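Local coordinates for protein tryptophan--tRNA ligase (PDB 3A04) that catalyses the ATP-dependent attachment of L-tryptophan to tRNA(Trp), releasing AMP and diphosphate, at residues G81-G86 and E130-N135; I266-P271 and A350-R355. All blocks are in the same frame, centred on the assembly; numbering follows the deposited sequence.

Contact 1 (G81-G86 and E130-N135); sequences GKFHFG and EEYIAN
The 'HIGH' region of this class I synthetase meets helix 121-139 where Phe83 and Glu131 face each other, the loop just ahead of helix 85-99 lying against the helix. The NH of Phe83 gives a nearly straight hydrogen bond to Glu131, N to OE2 2.8 Å, entering on the anti lone pair of that oxygen. The same OE2 accepts a hydrogen bond from a water that also donates to Phe83 O, so one carboxylate oxygen secures the backbone of Phe83 at both ends, directly and through solvent. Glu131 reaches this place with CG anti to its backbone N and a bend at chi2 (51°); on the way CG passes Gly81 O at 3.6 Å. Across the contact, two side chains pack on the Phe83 ring. Asn135 CB sits over its face in a CH-pi contact, 3.9 Å from the ring centroid, while Tyr132 CD2 lies at its edge. The two aromatics form an offset edge-to-face pair, the Phe83 edge turned to the Tyr132 face with the planes at 69°. In class I synthetases this signature contributes to the ATP site, probably here too; in its HFGH sequence His84 stands at the N-cap of helix 85-99, and its ND1 accepts a weak bond from Gly86 N. His87 adds its ring to the aromatic group, meeting both Phe83 and Tyr132. The polar end of Tyr132 bonds to Ser80 O. Asn135 ND2 bonds back to Glu131 O at 2.8 Å, nearly straight, and its OD1 is taken by His352; these two bonds fix the turn of the amide.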
loop_
_atom_site.group_PDB
_atom_site.type_symbol
_atom_site.label_atom_id
_atom_site.label_comp_id
_atom_site.label_asym_id
_atom_site.label_seq_id
_atom_site.Cartn_x
_atom_site.Cartn_y
_atom_site.Cartn_z
ATOM N N GLY A 81 22.572 1.431 -8.533
ATOM C CA GLY A 81 23.698 1.961 -9.322
ATOM C C GLY A 81 24.382 3.130 -8.668
ATOM O O GLY A 81 24.100 3.481 -7.519
ATOM N N LYS A 82 25.306 3.787 -9.361
ATOM C CA LYS A 82 26.119 4.749 -8.640
ATOM C C LYS A 82 25.596 6.161 -8.841
ATOM O O LYS A 82 24.940 6.454 -9.881
ATOM C CB LYS A 82 27.589 4.636 -9.110
ATOM C CG LYS A 82 28.210 3.216 -8.803
ATOM C CD LYS A 82 29.737 3.217 -8.785
ATOM C CE LYS A 82 30.287 3.150 -10.173
ATOM N NZ LYS A 82 31.720 2.552 -10.213
ATOM N N PHE A 83 25.924 7.041 -7.882
ATOM C CA PHE A 83 25.520 8.436 -7.939
ATOM C C PHE A 83 26.343 9.189 -8.991
ATOM O O PHE A 83 27.619 9.180 -8.944
ATOM C CB PHE A 83 25.770 9.015 -6.544
ATOM C CG PHE A 83 25.216 10.389 -6.328
ATOM C CD1 PHE A 83 25.925 11.500 -6.728
ATOM C CD2 PHE A 83 23.966 10.550 -5.691
ATOM C CE1 PHE A 83 25.448 12.799 -6.469
ATOM C CE2 PHE A 83 23.505 11.791 -5.423
ATOM C CZ PHE A 83 24.242 12.935 -5.833
ATOM N N HIS A 84 25.647 9.889 -9.896
ATOM C CA HIS A 84 26.281 10.504 -11.040
ATOM C C HIS A 84 25.915 11.986 -11.160
ATOM O O HIS A 84 25.197 12.532 -10.289
ATOM C CB HIS A 84 26.042 9.653 -12.344
ATOM C CG HIS A 84 24.594 9.443 -12.691
ATOM N ND1 HIS A 84 23.681 10.479 -12.756
ATOM C CD2 HIS A 84 23.894 8.309 -12.968
ATOM C CE1 HIS A 84 22.493 10.003 -13.115
ATOM N NE2 HIS A 84 22.606 8.697 -13.284
ATOM N N PHE A 85 26.418 12.667 -12.199
ATOM C CA PHE A 85 26.122 14.097 -12.354
ATOM C C PHE A 85 24.648 14.421 -12.690
ATOM O O PHE A 85 24.247 15.549 -12.510
ATOM C CB PHE A 85 27.080 14.701 -13.432
ATOM C CG PHE A 85 28.420 15.086 -12.826
ATOM C CD1 PHE A 85 29.361 14.128 -12.483
ATOM C CD2 PHE A 85 28.683 16.409 -12.525
ATOM C CE1 PHE A 85 30.612 14.556 -11.860
ATOM C CE2 PHE A 85 29.827 16.805 -11.942
ATOM C CZ PHE A 85 30.807 15.878 -11.594
ATOM N N GLY A 86 23.892 13.443 -13.187
ATOM C CA GLY A 86 22.407 13.610 -13.316
ATOM C C GLY A 86 21.832 13.814 -11.901
ATOM O O GLY A 86 21.071 14.721 -11.643
ATOM N N GLU A 130 25.169 4.700 1.559
ATOM C CA GLU A 130 26.620 4.895 1.245
ATOM C C GLU A 130 26.860 5.458 -0.130
ATOM O O GLU A 130 27.905 6.053 -0.372
ATOM C CB GLU A 130 27.291 3.513 1.281
ATOM C CG GLU A 130 27.545 3.136 2.743
ATOM C CD GLU A 130 28.254 1.800 2.955
ATOM O OE1 GLU A 130 28.713 1.123 1.992
ATOM O OE2 GLU A 130 28.314 1.428 4.134
ATOM N N GLU A 131 25.928 5.219 -1.065
ATOM C CA GLU A 131 26.010 5.799 -2.378
ATOM C C GLU A 131 25.125 7.066 -2.519
ATOM O O GLU A 131 25.551 8.038 -3.121
ATOM C CB GLU A 131 25.608 4.773 -3.383
ATOM C CG GLU A 131 25.992 4.979 -4.827
ATOM C CD GLU A 131 27.518 5.299 -5.065
ATOM O OE1 GLU A 131 28.468 4.792 -4.355
ATOM O OE2 GLU A 131 27.709 6.079 -6.022
ATOM N N TYR A 132 23.919 7.090 -1.983
ATOM C CA TYR A 132 23.090 8.230 -2.218
ATOM C C TYR A 132 23.222 9.214 -1.064
ATOM O O TYR A 132 23.651 10.355 -1.286
ATOM C CB TYR A 132 21.621 7.804 -2.509
ATOM C CG TYR A 132 21.567 7.254 -3.932
ATOM C CD1 TYR A 132 22.042 5.967 -4.243
ATOM C CD2 TYR A 132 21.227 8.066 -4.954
ATOM C CE1 TYR A 132 22.049 5.496 -5.562
ATOM C CE2 TYR A 132 21.218 7.594 -6.259
ATOM C CZ TYR A 132 21.657 6.350 -6.547
ATOM O OH TYR A 132 21.589 5.953 -7.837
ATOM N N ILE A 133 22.795 8.820 0.158
ATOM C CA ILE A 133 22.803 9.822 1.225
ATOM C C ILE A 133 24.240 10.387 1.442
ATOM O O ILE A 133 24.411 11.599 1.630
ATOM C CB ILE A 133 22.186 9.288 2.536
ATOM C CG1 ILE A 133 20.672 9.002 2.281
ATOM C CG2 ILE A 133 22.358 10.300 3.690
ATOM C CD1 ILE A 133 19.997 8.081 3.353
ATOM N N ALA A 134 25.228 9.495 1.472
ATOM C CA ALA A 134 26.584 9.966 1.764
ATOM C C ALA A 134 27.058 10.924 0.675
ATOM O O ALA A 134 27.615 11.937 1.003
ATOM C CB ALA A 134 27.555 8.802 1.968
ATOM N N ASN A 135 26.776 10.652 -0.603
ATOM C CA ASN A 135 27.160 11.643 -1.648
ATOM C C ASN A 135 26.406 12.954 -1.542
ATOM O O ASN A 135 26.933 14.026 -1.776
ATOM C CB ASN A 135 26.996 11.049 -3.032
ATOM C CG ASN A 135 28.231 10.267 -3.445
ATOM O OD1 ASN A 135 29.300 10.832 -3.517
ATOM N ND2 ASN A 135 28.089 8.990 -3.682
HETATM O O HOH W 1 29.302 7.785 -7.414
#

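Contact 2 (I266-P271 and A350-R355); sequences IFLTDP and AEHQSR
Gln353 NE2 uses both its protons on the backbone of the facing loop, one for Leu268 O at 2.8 Å and the other for Asp270 O. The bond to Leu268 is almost straight at 175°, that to Asp270 a little more bent, and both acceptors lie close to the amide plane. Seen from the acceptors, NE2 stands above each carbonyl plane. Beyond CG the glutamine chain is extended, with CD anti to CA (chi2 166°), and CG itself comes to 3.5 Å from Leu268 O. An alanine here removes the amide that both carbonyls share, and would probably leave loop and helix less firmly joined, with a gap where CG and the amide had lain. The loop that offers them contains a type I beta turn from Phe267 to Asp270, closed by the bond from Asp270 N to Phe267 O. It follows strand 242-246 and leads into helix 272-280, with Pro271 at the N-cap position, and it packs against the long C-terminal helix 334-364. The Asp270 carboxylate turns back across the turn: Phe267 N reaches its OD2 at 2.9 Å, from above the carboxylate plane, and Lys278 completes a salt bridge to that oxygen. One helical position before Gln353, His352 offers a ring face to Leu268. CG anti to the backbone N (chi1 180°) carries the ring out toward the loop, where Leu268 CD2 rests over that face in a CH-pi contact, 3.7 Å from the centroid and offset toward the rim near NE2. The two side chains cross at about a right angle. His352 NE2 is itself bonded to Asn135 on helix 121-139.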
loop_
_atom_site.group_PDB
_atom_site.type_symbol
_atom_site.label_atom_id
_atom_site.label_comp_id
_atom_site.label_asym_id
_atom_site.label_seq_id
_atom_site.Cartn_x
_atom_site.Cartn_y
_atom_site.Cartn_z
ATOM N N ILE A 266 29.980 10.339 -15.688
ATOM C CA ILE A 266 30.945 10.423 -14.581
ATOM C C ILE A 266 30.316 10.151 -13.224
ATOM O O ILE A 266 29.375 10.837 -12.821
ATOM C CB ILE A 266 31.548 11.822 -14.445
ATOM C CG1 ILE A 266 31.965 12.394 -15.824
ATOM C CG2 ILE A 266 32.591 11.851 -13.240
ATOM C CD1 ILE A 266 33.157 11.832 -16.463
ATOM N N PHE A 267 30.818 9.149 -12.499
ATOM C CA PHE A 267 30.318 8.920 -11.161
ATOM C C PHE A 267 31.079 9.776 -10.185
ATOM O O PHE A 267 32.320 10.030 -10.333
ATOM C CB PHE A 267 30.429 7.406 -10.836
ATOM C CG PHE A 267 29.608 6.576 -11.776
ATOM C CD1 PHE A 267 28.223 6.783 -11.874
ATOM C CD2 PHE A 267 30.191 5.615 -12.583
ATOM C CE1 PHE A 267 27.435 6.038 -12.774
ATOM C CE2 PHE A 267 29.406 4.821 -13.485
ATOM C CZ PHE A 267 28.048 5.042 -13.586
ATOM N N LEU A 268 30.404 10.245 -9.152
ATOM C CA LEU A 268 31.109 11.068 -8.135
ATOM C C LEU A 268 32.251 10.325 -7.417
ATOM O O LEU A 268 33.136 10.968 -6.809
ATOM C CB LEU A 268 30.138 11.696 -7.153
ATOM C CG LEU A 268 29.802 13.035 -7.885
ATOM C CD1 LEU A 268 28.833 12.806 -9.027
ATOM C CD2 LEU A 268 29.333 14.113 -7.016
ATOM N N THR A 269 32.196 9.004 -7.469
ATOM C CA THR A 269 33.277 8.189 -6.840
ATOM C C THR A 269 34.395 7.754 -7.821
ATOM O O THR A 269 35.322 7.030 -7.422
ATOM C CB THR A 269 32.671 6.895 -6.140
ATOM O OG1 THR A 269 31.950 6.173 -7.129
ATOM C CG2 THR A 269 31.750 7.311 -5.009
ATOM N N ASP A 270 34.259 8.113 -9.110
ATOM C CA ASP A 270 35.268 7.751 -10.100
ATOM C C ASP A 270 36.638 8.317 -9.678
ATOM O O ASP A 270 36.788 9.476 -9.326
ATOM C CB ASP A 270 34.894 8.233 -11.528
ATOM C CG ASP A 270 33.889 7.367 -12.205
ATOM O OD1 ASP A 270 33.678 6.230 -11.704
ATOM O OD2 ASP A 270 33.292 7.799 -13.239
ATOM N N PRO A 271 37.650 7.448 -9.685
ATOM C CA PRO A 271 39.001 7.921 -9.507
ATOM C C PRO A 271 39.378 8.863 -10.676
ATOM O O PRO A 271 38.841 8.790 -11.791
ATOM C CB PRO A 271 39.835 6.625 -9.585
ATOM C CG PRO A 271 38.831 5.514 -9.287
ATOM C CD PRO A 271 37.596 6.023 -10.017
ATOM N N ALA A 350 38.209 15.642 -6.250
ATOM C CA ALA A 350 39.135 15.448 -5.142
ATOM C C ALA A 350 38.587 16.028 -3.876
ATOM O O ALA A 350 38.722 15.440 -2.822
ATOM C CB ALA A 350 40.571 16.118 -5.485
ATOM N N GLU A 351 38.008 17.201 -3.918
ATOM C CA GLU A 351 37.462 17.760 -2.681
ATOM C C GLU A 351 36.224 16.925 -2.260
ATOM O O GLU A 351 36.029 16.636 -1.088
ATOM C CB GLU A 351 37.029 19.218 -2.887
ATOM C CG GLU A 351 38.108 20.118 -3.398
ATOM C CD GLU A 351 37.662 21.572 -3.371
ATOM O OE1 GLU A 351 36.997 21.933 -2.364
ATOM O OE2 GLU A 351 37.968 22.332 -4.332
ATOM N N HIS A 352 35.428 16.503 -3.254
ATOM C CA HIS A 352 34.201 15.751 -2.956
ATOM C C HIS A 352 34.610 14.412 -2.333
ATOM O O HIS A 352 34.075 14.032 -1.312
ATOM C CB HIS A 352 33.388 15.471 -4.237
ATOM C CG HIS A 352 32.133 14.701 -3.964
ATOM N ND1 HIS A 352 30.978 15.301 -3.497
ATOM C CD2 HIS A 352 31.859 13.388 -4.088
ATOM C CE1 HIS A 352 30.035 14.365 -3.349
ATOM N NE2 HIS A 352 30.544 13.195 -3.709
ATOM N N GLN A 353 35.541 13.694 -2.960
ATOM C CA GLN A 353 35.962 12.419 -2.423
ATOM C C GLN A 353 36.631 12.470 -1.045
ATOM O O GLN A 353 36.510 11.508 -0.272
ATOM C CB GLN A 353 36.783 11.658 -3.438
ATOM C CG GLN A 353 35.922 11.343 -4.664
ATOM C CD GLN A 353 36.673 10.898 -5.859
ATOM O OE1 GLN A 353 37.903 10.743 -5.832
ATOM N NE2 GLN A 353 35.965 10.706 -6.953
ATOM N N SER A 354 37.256 13.590 -0.709
ATOM C CA SER A 354 37.870 13.763 0.627
ATOM C C SER A 354 36.831 13.910 1.688
ATOM O O SER A 354 37.108 13.767 2.887
ATOM C CB SER A 354 38.811 14.985 0.657
ATOM O OG SER A 354 38.130 16.231 0.573
ATOM N N ARG A 355 35.612 14.214 1.273
ATOM C CA ARG A 355 34.565 14.390 2.236
ATOM C C ARG A 355 33.717 13.098 2.437
ATOM O O ARG A 355 32.953 13.006 3.399
ATOM C CB ARG A 355 33.697 15.564 1.829
ATOM C CG ARG A 355 34.344 16.935 2.108
ATOM C CD ARG A 355 33.332 18.037 2.000
ATOM N NE ARG A 355 33.005 18.253 0.608
ATOM C CZ ARG A 355 33.581 19.164 -0.176
ATOM N NH1 ARG A 355 34.527 19.987 0.311
ATOM N NH2 ARG A 355 33.201 19.257 -1.462
#

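Contact 1 closes before contact 2 opens along the chain, yet their centres lie only about 10 Å apart, on the same side of the chain's centre. Two polar bonds tie them: the Asn135-His352 pair is the joint between helices 121-139 and 334-364, and Phe83 O to Leu268 N joins the 'HIGH' loop to residues 266-271. Lys82 CE also packs on Phe267 CD2, and Phe85 on Ile266. The loop 266-271 thus lies between the start of helix 85-99 and the C-terminal helix. It follows the 'KMSKS' region, whose Ser259 bonds to Lys82 N, so the two class I signature motifs meet at contact 1, consistent with their shared part in ATP binding and activation in this family.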